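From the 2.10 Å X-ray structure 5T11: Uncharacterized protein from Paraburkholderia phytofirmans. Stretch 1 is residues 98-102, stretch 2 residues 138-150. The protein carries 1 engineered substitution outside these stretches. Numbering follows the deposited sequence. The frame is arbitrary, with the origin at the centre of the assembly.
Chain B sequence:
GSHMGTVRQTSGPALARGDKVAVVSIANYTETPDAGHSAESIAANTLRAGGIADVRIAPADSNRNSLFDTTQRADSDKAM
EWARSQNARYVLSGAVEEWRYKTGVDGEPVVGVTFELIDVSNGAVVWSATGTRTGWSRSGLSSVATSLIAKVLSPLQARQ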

ATOM      1  N   GLU B  98     -18.109  24.656  -1.943  1.00 32.24           N
ATOM      2  CA  GLU B  98     -16.724  24.296  -1.677  1.00 32.84           C
ATOM      3  C   GLU B  98     -16.406  24.655  -0.237  1.00 34.09           C
ATOM      4  O   GLU B  98     -16.838  25.701   0.264  1.00 34.07           O
ATOM      5  N   TRP B  99     -15.646  23.791   0.417  1.00 32.06           N
ATOM      6  CA  TRP B  99     -15.349  23.926   1.836  1.00 30.43           C
ATOM      7  C   TRP B  99     -14.261  22.923   2.189  1.00 33.05           C
ATOM      8  O   TRP B  99     -14.553  21.856   2.744  1.00 32.24           O
ATOM      9  N   ARG B 100     -13.014  23.221   1.835  1.00 32.10           N
ATOM     10  CA  ARG B 100     -11.938  22.244   2.001  1.00 35.52           C
ATOM     11  C   ARG B 100     -10.618  22.990   2.074  1.00 35.23           C
ATOM     12  O   ARG B 100     -10.540  24.182   1.759  1.00 29.00           O
ATOM     13  N   TYR B 101      -9.573  22.273   2.493  1.00 28.89           N
ATOM     14  CA  TYR B 101      -8.215  22.694   2.167  1.00 29.61           C
ATOM     15  C   TYR B 101      -7.859  22.076   0.827  1.00 39.33           C
ATOM     16  O   TYR B 101      -8.207  20.923   0.555  1.00 32.64           O
ATOM     17  N   LYS B 102      -7.203  22.857  -0.030  1.00 31.97           N
ATOM     18  CA  LYS B 102      -6.661  22.257  -1.234  1.00 33.75           C
ATOM     19  C   LYS B 102      -5.586  21.246  -0.836  1.00 39.89           C
ATOM     20  O   LYS B 102      -5.096  21.232   0.298  1.00 33.51           O
ATOM     21  N   ARG B 138      -1.343  29.645   5.379  1.00 51.22           N
ATOM     22  CA  ARG B 138      -1.339  29.693   6.834  1.00 55.84           C
ATOM     23  C   ARG B 138      -2.726  29.858   7.439  1.00 56.54           C
ATOM     24  O   ARG B 138      -2.856  29.768   8.662  1.00 56.64           O
ATOM     25  N   SER B 139      -3.757  30.098   6.633  1.00 55.31           N
ATOM     26  CA  SER B 139      -5.056  30.433   7.195  1.00 52.36           C
ATOM     27  C   SER B 139      -5.862  29.178   7.541  1.00 49.70           C
ATOM     28  O   SER B 139      -5.582  28.066   7.079  1.00 41.90           O
ATOM     29  N   GLY B 140      -6.868  29.381   8.386  1.00 46.59           N
ATOM     30  CA  GLY B 140      -7.761  28.320   8.811  1.00 36.00           C
ATOM     31  C   GLY B 140      -9.025  28.316   7.977  1.00 36.16           C
ATOM     32  O   GLY B 140      -9.580  29.372   7.652  1.00 36.57           O
ATOM     33  N   LEU B 141      -9.470  27.111   7.617  1.00 29.53           N
ATOM     34  CA  LEU B 141     -10.721  26.978   6.880  1.00 28.98           C
ATOM     35  C   LEU B 141     -11.870  27.669   7.616  1.00 43.24           C
ATOM     36  O   LEU B 141     -12.621  28.454   7.023  1.00 35.61           O
ATOM     37  N   SER B 142     -12.032  27.393   8.915  1.00 33.78           N
ATOM     38  CA  SER B 142     -13.150  28.031   9.608  1.00 36.27           C
ATOM     39  C   SER B 142     -12.985  29.554   9.685  1.00 36.21           C
ATOM     40  O   SER B 142     -13.985  30.274   9.616  1.00 37.98           O
ATOM     41  N   SER B 143     -11.758  30.071   9.822  1.00 34.47           N
ATOM     42  CA  SER B 143     -11.583  31.523   9.771  1.00 41.20           C
ATOM     43  C   SER B 143     -12.043  32.083   8.428  1.00 42.51           C
ATOM     44  O   SER B 143     -12.759  33.091   8.373  1.00 37.58           O
ATOM     45  N   VAL B 144     -11.644  31.436   7.327  1.00 39.01           N
ATOM     46  CA  VAL B 144     -12.053  31.907   6.010  1.00 41.54           C
ATOM     47  C   VAL B 144     -13.569  31.816   5.854  1.00 38.53           C
ATOM     48  O   VAL B 144     -14.222  32.758   5.394  1.00 30.79           O
ATOM     49  N   ALA B 145     -14.151  30.679   6.232  1.00 30.27           N
ATOM     50  CA  ALA B 145     -15.597  30.518   6.088  1.00 32.71           C
ATOM     51  C   ALA B 145     -16.373  31.549   6.916  1.00 38.83           C
ATOM     52  O   ALA B 145     -17.368  32.117   6.442  1.00 37.01           O
ATOM     53  N   THR B 146     -15.940  31.803   8.155  1.00 39.09           N
ATOM     54  CA  THR B 146     -16.693  32.713   9.009  1.00 39.24           C
ATOM     55  C   THR B 146     -16.596  34.141   8.485  1.00 42.58           C
ATOM     56  O   THR B 146     -17.603  34.855   8.396  1.00 37.48           O
ATOM     57  N   SER B 147     -15.384  34.566   8.130  1.00 41.50           N
ATOM     58  CA  SER B 147     -15.176  35.892   7.557  1.00 46.93           C
ATOM     59  C   SER B 147     -15.997  36.089   6.283  1.00 47.95           C
ATOM     60  O   SER B 147     -16.560  37.169   6.061  1.00 40.57           O
ATOM     61  N   LEU B 148     -16.095  35.050   5.440  1.00 42.46           N
ATOM     62  CA  LEU B 148     -16.778  35.198   4.154  1.00 40.73           C
ATOM     63  C   LEU B 148     -18.292  35.273   4.326  1.00 39.55           C
ATOM     64  O   LEU B 148     -18.964  36.097   3.686  1.00 37.75           O
ATOM     65  N   ILE B 149     -18.843  34.404   5.164  1.00 36.46           N
ATOM     66  CA  ILE B 149     -20.278  34.417   5.399  1.00 37.10           C
ATOM     67  C   ILE B 149     -20.702  35.739   6.027  1.00 39.11           C
ATOM     68  O   ILE B 149     -21.749  36.301   5.675  1.00 42.94           O
ATOM     69  N   ALA B 150     -19.877  36.280   6.933  1.00 39.00           N
ATOM     70  CA  ALA B 150     -20.155  37.605   7.489  1.00 45.06           C
ATOM     71  C   ALA B 150     -20.246  38.649   6.384  1.00 50.29           C
ATOM     72  O   ALA B 150     -21.165  39.478   6.370  1.00 42.19           O
TER

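The N-terminal end of the helix that begins at Leu-141 packs against the chain around Trp-99 and Tyr-101, and the two stretches together bury 355 Å². Leu-141, Trp-99 and Tyr-101 account for most of this surface. The backbones come closest at Tyr-101 and Leu-141, whose CA atoms lie 6.8 Å apart.

Leu-141, in the first turn of the helix, is the central residue. Its CA-to-CB bond points toward the other stretch, and with chi1 t and chi2 p its side chain lies between the two aromatic residues. The CD2 methyl of Leu-141 sits 3.7 Å from CD1 of Trp-99, while CB of Leu-141 approaches CZ of Tyr-101 to 3.5 Å. CD1 of Leu-141 lies over a face of the Trp-99 ring and also comes within 3.9 Å of the carbonyl O of Arg-100, so the leucine meets three consecutive residues.

The CA-to-CB bond of Trp-99 points sideways to the helix stretch, but its t rotamer (chi1 -169°, chi2 -71°) carries the indole to the helix. The face that receives Leu-141 also receives Ala-145, one helical turn further on. CB of Ala-145 is 3.4 Å from CH2 of Trp-99 and 3.8 Å from the centroid of the six-membered ring of Trp-99, 26° off the ring normal, a CH-pi contact. The indole thus lies directly against the methyl group of Ala-145. Another turn along, Ile-149 (chi1 m, chi2 t) extends its CD1 to the ring edge, 4.2 Å from CZ3 of Trp-99. The spacing of four residues places all three aliphatic side chains along the same side of the helix, where the indole can reach them.

Tyr-101 also starts out sideways, and its m rotamer brings the phenol end to the helix start. There the backbone N of Leu-141 donates a hydrogen bond to OH of Tyr-101, 2.9 Å long and almost straight at 178°. Amides in the first turn of a helix lack the usual partner from a preceding turn, and the phenol oxygen supplies one here. Gly-140, at the N-cap position, has its CA 3.6 Å from OH of Tyr-101, and the carbonyl O of Ser-139 lies at the ring edge, 3.8 Å from CE1 of Tyr-101.

Arg-100, between the aromatic residues, directs its CA-to-CB bond away from the helix. Its NE donates a hydrogen bond to the backbone O of Tyr-101, at 2.9 Å, within the same stretch.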

ATOM      1  CB  GLU B  98     -15.768  25.015  -2.640  1.00 34.18           C
ATOM      2  CG  GLU B  98     -14.304  24.733  -2.383  1.00 30.28           C
ATOM      3  CD  GLU B  98     -13.417  25.008  -3.611  1.00 43.45           C
ATOM      4  OE1 GLU B  98     -13.575  26.085  -4.244  1.00 39.39           O
ATOM      5  OE2 GLU B  98     -12.555  24.140  -3.935  1.00 40.39           O
ATOM      6  CB  TRP B  99     -16.618  23.675   2.650  1.00 30.88           C
ATOM      7  CG  TRP B  99     -16.605  24.015   4.135  1.00 36.24           C
ATOM      8  CD1 TRP B  99     -15.936  23.354   5.132  1.00 37.51           C
ATOM      9  CD2 TRP B  99     -17.380  25.044   4.788  1.00 37.56           C
ATOM     10  NE1 TRP B  99     -16.221  23.925   6.356  1.00 37.81           N
ATOM     11  CE2 TRP B  99     -17.096  24.967   6.173  1.00 39.55           C
ATOM     12  CE3 TRP B  99     -18.255  26.040   4.330  1.00 40.50           C
ATOM     13  CZ2 TRP B  99     -17.674  25.842   7.111  1.00 35.84           C
ATOM     14  CZ3 TRP B  99     -18.829  26.906   5.262  1.00 42.66           C
ATOM     15  CH2 TRP B  99     -18.536  26.792   6.640  1.00 31.98           C
ATOM     16  CB  ARG B 100     -11.915  21.240   0.840  1.00 38.60           C
ATOM     17  CG  ARG B 100     -11.629  21.915  -0.525  1.00 34.72           C
ATOM     18  CD  ARG B 100     -11.409  20.906  -1.655  1.00 36.71           C
ATOM     19  NE  ARG B 100     -10.239  20.054  -1.394  1.00 36.94           N
ATOM     20  CZ  ARG B 100      -9.724  19.204  -2.276  1.00 38.79           C
ATOM     21  NH1 ARG B 100     -10.268  19.073  -3.488  1.00 32.98           N
ATOM     22  NH2 ARG B 100      -8.662  18.486  -1.950  1.00 38.84           N
ATOM     23  CB  TYR B 101      -7.191  22.267   3.229  1.00 30.43           C
ATOM     24  CG  TYR B 101      -7.410  22.897   4.596  1.00 35.08           C
ATOM     25  CD1 TYR B 101      -6.906  24.164   4.884  1.00 35.89           C
ATOM     26  CD2 TYR B 101      -8.132  22.230   5.599  1.00 34.45           C
ATOM     27  CE1 TYR B 101      -7.102  24.763   6.125  1.00 35.23           C
ATOM     28  CE2 TYR B 101      -8.337  22.831   6.861  1.00 28.11           C
ATOM     29  CZ  TYR B 101      -7.818  24.102   7.108  1.00 32.87           C
ATOM     30  OH  TYR B 101      -8.003  24.727   8.329  1.00 33.94           O
ATOM     31  CB  LYS B 102      -6.111  23.333  -2.188  1.00 40.82           C
ATOM     32  CG  LYS B 102      -7.235  24.171  -2.853  1.00 36.27           C
ATOM     33  CD  LYS B 102      -6.741  25.507  -3.470  1.00 37.25           C
ATOM     34  CE  LYS B 102      -5.632  25.328  -4.470  1.00 40.90           C
ATOM     35  NZ  LYS B 102      -5.421  26.613  -5.266  1.00 48.99           N
ATOM     36  CB  ARG B 138      -0.453  30.840   7.333  1.00 55.73           C
ATOM     37  CG  ARG B 138      -1.145  32.190   7.249  1.00 63.37           C
ATOM     38  CD  ARG B 138      -0.390  33.285   7.988  1.00 72.39           C
ATOM     39  NE  ARG B 138       0.900  33.578   7.375  1.00 83.09           N
ATOM     40  CZ  ARG B 138       1.036  34.145   6.183  1.00 90.12           C
ATOM     41  NH1 ARG B 138       2.247  34.386   5.691  1.00 96.49           N
ATOM     42  NH2 ARG B 138      -0.045  34.452   5.473  1.00 87.88           N
ATOM     43  CB  SER B 139      -5.854  31.321   6.240  1.00 59.39           C
ATOM     44  OG  SER B 139      -5.600  31.009   4.887  1.00 66.58           O
ATOM     45  CB  LEU B 141     -11.018  25.495   6.661  1.00 28.52           C
ATOM     46  CG  LEU B 141     -12.316  25.100   5.962  1.00 38.21           C
ATOM     47  CD1 LEU B 141     -12.488  25.876   4.660  1.00 33.86           C
ATOM     48  CD2 LEU B 141     -12.307  23.604   5.689  1.00 33.88           C
ATOM     49  CB  SER B 142     -13.350  27.421  11.004  1.00 33.61           C
ATOM     50  OG  SER B 142     -12.188  27.543  11.815  1.00 40.35           O
ATOM     51  CB  SER B 143     -10.126  31.905  10.027  1.00 43.15           C
ATOM     52  OG  SER B 143      -9.799  31.801  11.400  1.00 57.72           O
ATOM     53  CB  VAL B 144     -11.316  31.129   4.907  1.00 41.99           C
ATOM     54  CG1 VAL B 144     -11.940  31.420   3.564  1.00 46.12           C
ATOM     55  CG2 VAL B 144      -9.837  31.522   4.885  1.00 37.04           C
ATOM     56  CB  ALA B 145     -15.998  29.098   6.487  1.00 30.69           C
ATOM     57  CB  THR B 146     -16.195  32.639  10.455  1.00 45.77           C
ATOM     58  OG1 THR B 146     -14.786  32.911  10.481  1.00 56.99           O
ATOM     59  CG2 THR B 146     -16.472  31.253  11.063  1.00 30.56           C
ATOM     60  CB  SER B 147     -13.682  36.088   7.281  1.00 43.98           C
ATOM     61  OG  SER B 147     -13.368  37.408   6.887  1.00 56.14           O
ATOM     62  CB  LEU B 148     -16.419  34.035   3.227  1.00 36.92           C
ATOM     63  CG  LEU B 148     -17.228  33.962   1.925  1.00 41.43           C
ATOM     64  CD1 LEU B 148     -16.914  35.163   1.021  1.00 38.33           C
ATOM     65  CD2 LEU B 148     -16.990  32.634   1.155  1.00 34.73           C
ATOM     66  CB  ILE B 149     -20.672  33.205   6.256  1.00 35.96           C
ATOM     67  CG1 ILE B 149     -20.585  31.944   5.399  1.00 34.23           C
ATOM     68  CG2 ILE B 149     -22.088  33.385   6.837  1.00 31.45           C
ATOM     69  CD1 ILE B 149     -20.384  30.669   6.176  1.00 30.49           C
ATOM     70  CB  ALA B 150     -19.087  37.995   8.513  1.00 40.62           C
TER